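Local coordinates for protein similar to yteR (Bacilus subtilis) (Clostridium acetobutylicum, PDB 4WU0) that probably hydrolyses unsaturated rhamnogalacturonan fragments of pectin, as a family GH105 glycoside hydrolase related to YteR, at residues Lys246-Val251 with Ser265-Ile270; Lys258-Glu263 with Gly330-Tyr335. One frame throughout, in Å; residues are numbered along the deposited sequence.

Both contacts draw on the long loop between helix 223-240 and helix 264-279, at one end of the helical barrel. Contact 1 is its buried part: the 246-251 portion lies against the start of helix 264-279 through an amide-hydroxyl bond and an aliphatic group over an indole. Contact 2 lies nearer the surface, where 258-263 meets the short helix 332-337 through a phenyl edge, a carbonyl oxygen and a bridging water. The two are stitched together within the loop, since Q250 N pairs with Y261 O and V251 O with N260 ND2. Q250 NE2 also binds Y335 O, which ties contact 1 directly to the far side of contact 2.

Contact 1 (Lys246-Val251 with Ser265-Ile270); sequences KVWYQV and SGSSMI
W248 meets S267 and I270, two residues one helical turn apart near the start of helix 264-279, its backbone N facing the first and its ring the second. The helix belongs to the (α/α)6 barrel expected of this six-hairpin glycosidase family, and 246-251 is part of the loop that leads into it. At the polar end, W248 N donates to S267 OG over 2.9 Å, with an N-H...O angle of 151°. S267 OG lies 3.5 Å from V247 CB, so the serine oxygen also packs against the V247 side chain. On the ring side, I270 CG2 rests over one face of the indole, 3.7 Å from the centroid of the W248 six-membered ring and 12° off its normal, a CH-pi contact. I270 CD1 reaches the other part of the indole, 3.8 Å from W248 CG, and the two methyls thus span both fused rings. A chi1 of -66° puts CG1 beside the backbone N of I270 and leaves CG2 anti to that N; with CD1 extended at the end of CG1, both methyls lie on the same indole face. What positions the serine is the helix start itself: S267 OG is also bonded to E263 O, one turn back, so this buried hydroxyl is gripped by a backbone donor and a backbone acceptor. E263, the N-cap residue, pairs through its backbone with W248 and holds G266 N with its carboxylate OE1, which fixes the first turn relative to the loop. Helix 288-302 closes in from another direction, with F302 against V247 and L298 against S267. The indole is tethered at its polar corner as well: W248 NE1 is hydrogen-bonded to L237 O, near the end of helix 223-240.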
loop_
_atom_site.group_PDB
_atom_site.type_symbol
_atom_site.label_atom_id
_atom_site.label_comp_id
_atom_site.label_asym_id
_atom_site.label_seq_id
_atom_site.Cartn_x
_atom_site.Cartn_y
_atom_site.Cartn_z
ATOM N N LYS A 246 -1.794 19.508 7.965
ATOM C CA LYS A 246 -0.557 18.787 7.638
ATOM C C LYS A 246 -0.778 17.395 7.069
ATOM O O LYS A 246 0.167 16.606 7.017
ATOM C CB LYS A 246 0.414 18.730 8.831
ATOM C CG LYS A 246 0.709 20.093 9.423
ATOM C CD LYS A 246 1.200 21.085 8.384
ATOM C CE LYS A 246 1.565 22.426 9.041
ATOM N NZ LYS A 246 1.688 23.543 8.063
ATOM N N VAL A 247 -1.999 17.106 6.618
ATOM C CA VAL A 247 -2.288 15.832 5.979
ATOM C C VAL A 247 -2.819 16.070 4.554
ATOM O O VAL A 247 -2.656 17.185 4.000
ATOM C CB VAL A 247 -3.168 14.913 6.866
ATOM C CG1 VAL A 247 -2.499 14.774 8.265
ATOM C CG2 VAL A 247 -4.591 15.417 7.014
ATOM N N TRP A 248 -3.393 15.027 3.949
ATOM C CA TRP A 248 -3.692 15.027 2.530
ATOM C C TRP A 248 -5.153 14.721 2.213
ATOM O O TRP A 248 -5.823 14.013 2.959
ATOM C CB TRP A 248 -2.764 14.039 1.797
ATOM C CG TRP A 248 -1.366 14.572 1.664
ATOM C CD1 TRP A 248 -0.861 15.258 0.610
ATOM C CD2 TRP A 248 -0.301 14.468 2.624
ATOM N NE1 TRP A 248 0.432 15.610 0.855
ATOM C CE2 TRP A 248 0.809 15.145 2.081
ATOM C CE3 TRP A 248 -0.185 13.886 3.893
ATOM C CZ2 TRP A 248 2.045 15.245 2.758
ATOM C CZ3 TRP A 248 1.028 14.000 4.571
ATOM C CH2 TRP A 248 2.121 14.685 4.001
ATOM N N TYR A 249 -5.613 15.268 1.091
ATOM C CA TYR A 249 -6.975 15.082 0.606
ATOM C C TYR A 249 -7.172 13.831 -0.222
ATOM O O TYR A 249 -6.236 13.317 -0.850
ATOM C CB TYR A 249 -7.378 16.269 -0.253
ATOM C CG TYR A 249 -7.647 17.518 0.530
ATOM C CD1 TYR A 249 -8.901 17.749 1.066
ATOM C CD2 TYR A 249 -6.646 18.465 0.733
ATOM C CE1 TYR A 249 -9.161 18.889 1.778
ATOM C CE2 TYR A 249 -6.906 19.607 1.442
ATOM C CZ TYR A 249 -8.154 19.797 1.979
ATOM O OH TYR A 249 -8.425 20.937 2.702
ATOM N N GLN A 250 -8.412 13.352 -0.227
ATOM C CA GLN A 250 -8.848 12.264 -1.114
ATOM C C GLN A 250 -8.490 12.518 -2.580
ATOM O O GLN A 250 -7.904 11.648 -3.232
ATOM C CB GLN A 250 -10.366 12.085 -0.951
ATOM C CG GLN A 250 -11.083 11.246 -1.970
ATOM C CD GLN A 250 -10.979 9.760 -1.682
ATOM O OE1 GLN A 250 -10.035 9.313 -1.031
ATOM N NE2 GLN A 250 -11.909 8.981 -2.222
ATOM N N VAL A 251 -8.844 13.693 -3.101
ATOM C CA VAL A 251 -8.384 14.122 -4.423
ATOM C C VAL A 251 -7.277 15.159 -4.162
ATOM O O VAL A 251 -7.536 16.289 -3.734
ATOM C CB VAL A 251 -9.505 14.684 -5.300
ATOM C CG1 VAL A 251 -8.963 15.065 -6.684
ATOM C CG2 VAL A 251 -10.619 13.666 -5.435
ATOM N N SER A 265 -6.258 7.006 5.042
ATOM C CA SER A 265 -5.404 5.928 4.583
ATOM C C SER A 265 -4.266 6.456 3.706
ATOM O O SER A 265 -3.108 6.132 3.948
ATOM C CB SER A 265 -6.205 4.811 3.906
ATOM O OG SER A 265 -6.706 5.199 2.643
ATOM N N GLY A 266 -4.581 7.279 2.717
ATOM C CA GLY A 266 -3.542 7.891 1.906
ATOM C C GLY A 266 -2.586 8.735 2.748
ATOM O O GLY A 266 -1.369 8.632 2.589
ATOM N N SER A 267 -3.111 9.539 3.670
ATOM C CA SER A 267 -2.266 10.367 4.521
ATOM C C SER A 267 -1.316 9.518 5.351
ATOM O O SER A 267 -0.146 9.851 5.482
ATOM C CB SER A 267 -3.127 11.246 5.444
ATOM O OG SER A 267 -3.837 12.219 4.693
ATOM N N SER A 268 -1.810 8.420 5.915
ATOM C CA SER A 268 -0.967 7.551 6.738
ATOM C C SER A 268 0.143 6.905 5.919
ATOM O O SER A 268 1.280 6.753 6.383
ATOM C CB SER A 268 -1.813 6.470 7.420
ATOM O OG SER A 268 -2.675 7.014 8.418
ATOM N N MET A 269 -0.209 6.488 4.710
ATOM C CA MET A 269 0.749 5.848 3.804
ATOM C C MET A 269 1.858 6.826 3.451
ATOM O O MET A 269 3.042 6.455 3.415
ATOM C CB MET A 269 0.058 5.413 2.531
ATOM C CG MET A 269 -0.861 4.264 2.698
ATOM S SD MET A 269 -1.600 3.793 1.129
ATOM C CE MET A 269 -2.724 2.549 1.724
ATOM N N ILE A 270 1.473 8.072 3.210
ATOM C CA ILE A 270 2.443 9.109 2.837
ATOM C C ILE A 270 3.368 9.383 4.017
ATOM O O ILE A 270 4.578 9.519 3.853
ATOM C CB ILE A 270 1.727 10.390 2.378
ATOM C CG1 ILE A 270 0.983 10.097 1.079
ATOM C CG2 ILE A 270 2.697 11.556 2.209
ATOM C CD1 ILE A 270 -0.058 11.113 0.683
#

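Contact 2 (Lys258-Glu263 with Gly330-Tyr335); sequences KGNYLE and GSFAYY
F332 points the edge of its ring at the backbone of K258, with K258 O in the ring plane at that edge, 3.4 Å from F332 CE2. This in-plane approach would set the slightly positive C-H rim toward the oxygen, consistent with a weakly polar contact. The neighbouring ring atom CZ comes within 3.9 Å of N260 N and 4.1 Å of N260 CB. Extension of the phenylalanine, with CG anti to its own nitrogen (chi1 179°), carries the ring across the gap to the loop while the backbones stay well apart. N260 turns its amide elsewhere: ND2 binds E254 O, bracing the loop from within, and OD1 accepts from the following amide, Y261 N, at 2.9 Å, with the donor well to the side of the C=O (98°) and tilted from the carbonyl plane. F332 opens the first turn of helix 332-337, which lies among the loops over one end of the (α/α)6 barrel. S331 is its N-cap, OG accepting from Y334 N over 3.1 Å, and D329 OD1 holds that hydroxyl in turn. A second link crosses farther along, where the Y261 hydroxyl donates to a water 2.7 Å from its OH. That water donates onward to Y335 O. The Y261 ring has G259 O at its edge, in the ring plane.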
loop_
_atom_site.group_PDB
_atom_site.type_symbol
_atom_site.label_atom_id
_atom_site.label_comp_id
_atom_site.label_asym_id
_atom_site.label_seq_id
_atom_site.Cartn_x
_atom_site.Cartn_y
_atom_site.Cartn_z
ATOM N N LYS A 258 -15.511 21.770 -3.035
ATOM C CA LYS A 258 -16.568 21.235 -2.185
ATOM C C LYS A 258 -16.743 19.736 -2.405
ATOM O O LYS A 258 -16.828 19.281 -3.541
ATOM C CB LYS A 258 -17.892 21.936 -2.481
ATOM C CG LYS A 258 -17.923 23.372 -2.046
ATOM C CD LYS A 258 -18.036 23.466 -0.543
ATOM C CE LYS A 258 -17.633 24.834 -0.057
ATOM N NZ LYS A 258 -18.766 25.516 0.562
ATOM N N GLY A 259 -16.810 18.993 -1.305
ATOM C CA GLY A 259 -16.934 17.558 -1.352
ATOM C C GLY A 259 -15.635 16.865 -0.995
ATOM O O GLY A 259 -15.646 15.738 -0.491
ATOM N N ASN A 260 -14.499 17.515 -1.264
ATOM C CA ASN A 260 -13.216 16.870 -0.983
ATOM C C ASN A 260 -13.038 16.806 0.523
ATOM O O ASN A 260 -13.688 17.559 1.257
ATOM C CB ASN A 260 -12.065 17.658 -1.614
ATOM C CG ASN A 260 -10.866 16.790 -1.978
ATOM O OD1 ASN A 260 -10.759 15.623 -1.595
ATOM N ND2 ASN A 260 -9.937 17.382 -2.724
ATOM N N TYR A 261 -12.149 15.931 0.979
ATOM C CA TYR A 261 -11.965 15.698 2.411
ATOM C C TYR A 261 -10.577 15.157 2.681
ATOM O O TYR A 261 -9.984 14.484 1.825
ATOM C CB TYR A 261 -13.032 14.737 2.945
ATOM C CG TYR A 261 -13.018 13.344 2.361
ATOM C CD1 TYR A 261 -13.660 13.054 1.159
ATOM C CD2 TYR A 261 -12.385 12.302 3.035
ATOM C CE1 TYR A 261 -13.662 11.780 0.652
ATOM C CE2 TYR A 261 -12.380 11.034 2.545
ATOM C CZ TYR A 261 -13.020 10.764 1.345
ATOM O OH TYR A 261 -13.007 9.490 0.856
ATOM N N LEU A 262 -10.078 15.455 3.877
ATOM C CA LEU A 262 -8.819 14.900 4.347
ATOM C C LEU A 262 -9.034 13.425 4.607
ATOM O O LEU A 262 -9.952 13.046 5.338
ATOM C CB LEU A 262 -8.377 15.639 5.629
ATOM C CG LEU A 262 -8.213 17.149 5.492
ATOM C CD1 LEU A 262 -7.926 17.783 6.841
ATOM C CD2 LEU A 262 -7.098 17.483 4.514
ATOM N N GLU A 263 -8.192 12.588 4.001
ATOM C CA GLU A 263 -8.435 11.147 3.984
ATOM C C GLU A 263 -7.294 10.397 4.669
ATOM O O GLU A 263 -6.106 10.654 4.428
ATOM C CB GLU A 263 -8.679 10.680 2.540
ATOM C CG GLU A 263 -9.244 9.273 2.413
ATOM C CD GLU A 263 -8.208 8.173 2.569
ATOM O OE1 GLU A 263 -7.074 8.377 2.110
ATOM O OE2 GLU A 263 -8.530 7.076 3.126
ATOM N N GLY A 330 -13.846 7.648 -12.607
ATOM C CA GLY A 330 -12.672 8.342 -12.108
ATOM C C GLY A 330 -12.822 9.846 -12.029
ATOM O O GLY A 330 -11.844 10.566 -11.779
ATOM N N SER A 331 -14.051 10.331 -12.180
ATOM C CA SER A 331 -14.330 11.751 -12.010
ATOM C C SER A 331 -14.243 12.164 -10.548
ATOM O O SER A 331 -14.238 11.333 -9.642
ATOM C CB SER A 331 -15.729 12.091 -12.515
ATOM O OG SER A 331 -16.715 11.442 -11.718
ATOM N N PHE A 332 -14.193 13.470 -10.323
ATOM C CA PHE A 332 -14.209 13.992 -8.966
ATOM C C PHE A 332 -15.453 13.495 -8.225
ATOM O O PHE A 332 -15.372 12.999 -7.088
ATOM C CB PHE A 332 -14.139 15.525 -8.994
ATOM C CG PHE A 332 -14.168 16.173 -7.631
ATOM C CD1 PHE A 332 -13.012 16.313 -6.883
ATOM C CD2 PHE A 332 -15.366 16.632 -7.095
ATOM C CE1 PHE A 332 -13.043 16.882 -5.629
ATOM C CE2 PHE A 332 -15.401 17.229 -5.847
ATOM C CZ PHE A 332 -14.228 17.349 -5.112
ATOM N N ALA A 333 -16.613 13.606 -8.863
ATOM C CA ALA A 333 -17.850 13.130 -8.244
ATOM C C ALA A 333 -17.749 11.659 -7.875
ATOM O O ALA A 333 -18.176 11.257 -6.791
ATOM C CB ALA A 333 -19.050 13.409 -9.143
ATOM N N TYR A 334 -17.146 10.853 -8.750
ATOM C CA TYR A 334 -16.942 9.447 -8.458
ATOM C C TYR A 334 -16.099 9.261 -7.180
ATOM O O TYR A 334 -16.464 8.469 -6.313
ATOM C CB TYR A 334 -16.310 8.655 -9.644
ATOM C CG TYR A 334 -15.810 7.360 -9.097
ATOM C CD1 TYR A 334 -16.712 6.369 -8.690
ATOM C CD2 TYR A 334 -14.457 7.176 -8.833
ATOM C CE1 TYR A 334 -16.280 5.233 -8.055
ATOM C CE2 TYR A 334 -14.011 6.024 -8.196
ATOM C CZ TYR A 334 -14.918 5.076 -7.800
ATOM O OH TYR A 334 -14.460 3.956 -7.155
ATOM N N TYR A 335 -14.968 9.955 -7.061
ATOM C CA TYR A 335 -14.099 9.722 -5.903
ATOM C C TYR A 335 -14.770 10.163 -4.607
ATOM O O TYR A 335 -14.530 9.579 -3.564
ATOM C CB TYR A 335 -12.732 10.389 -6.063
ATOM C CG TYR A 335 -11.807 9.609 -6.962
ATOM C CD1 TYR A 335 -11.167 8.458 -6.506
ATOM C CD2 TYR A 335 -11.587 9.994 -8.286
ATOM C CE1 TYR A 335 -10.328 7.735 -7.321
ATOM C CE2 TYR A 335 -10.755 9.275 -9.099
ATOM C CZ TYR A 335 -10.130 8.140 -8.628
ATOM O OH TYR A 335 -9.286 7.396 -9.443
HETATM O O HOH W 1 -14.931 8.939 -0.932
#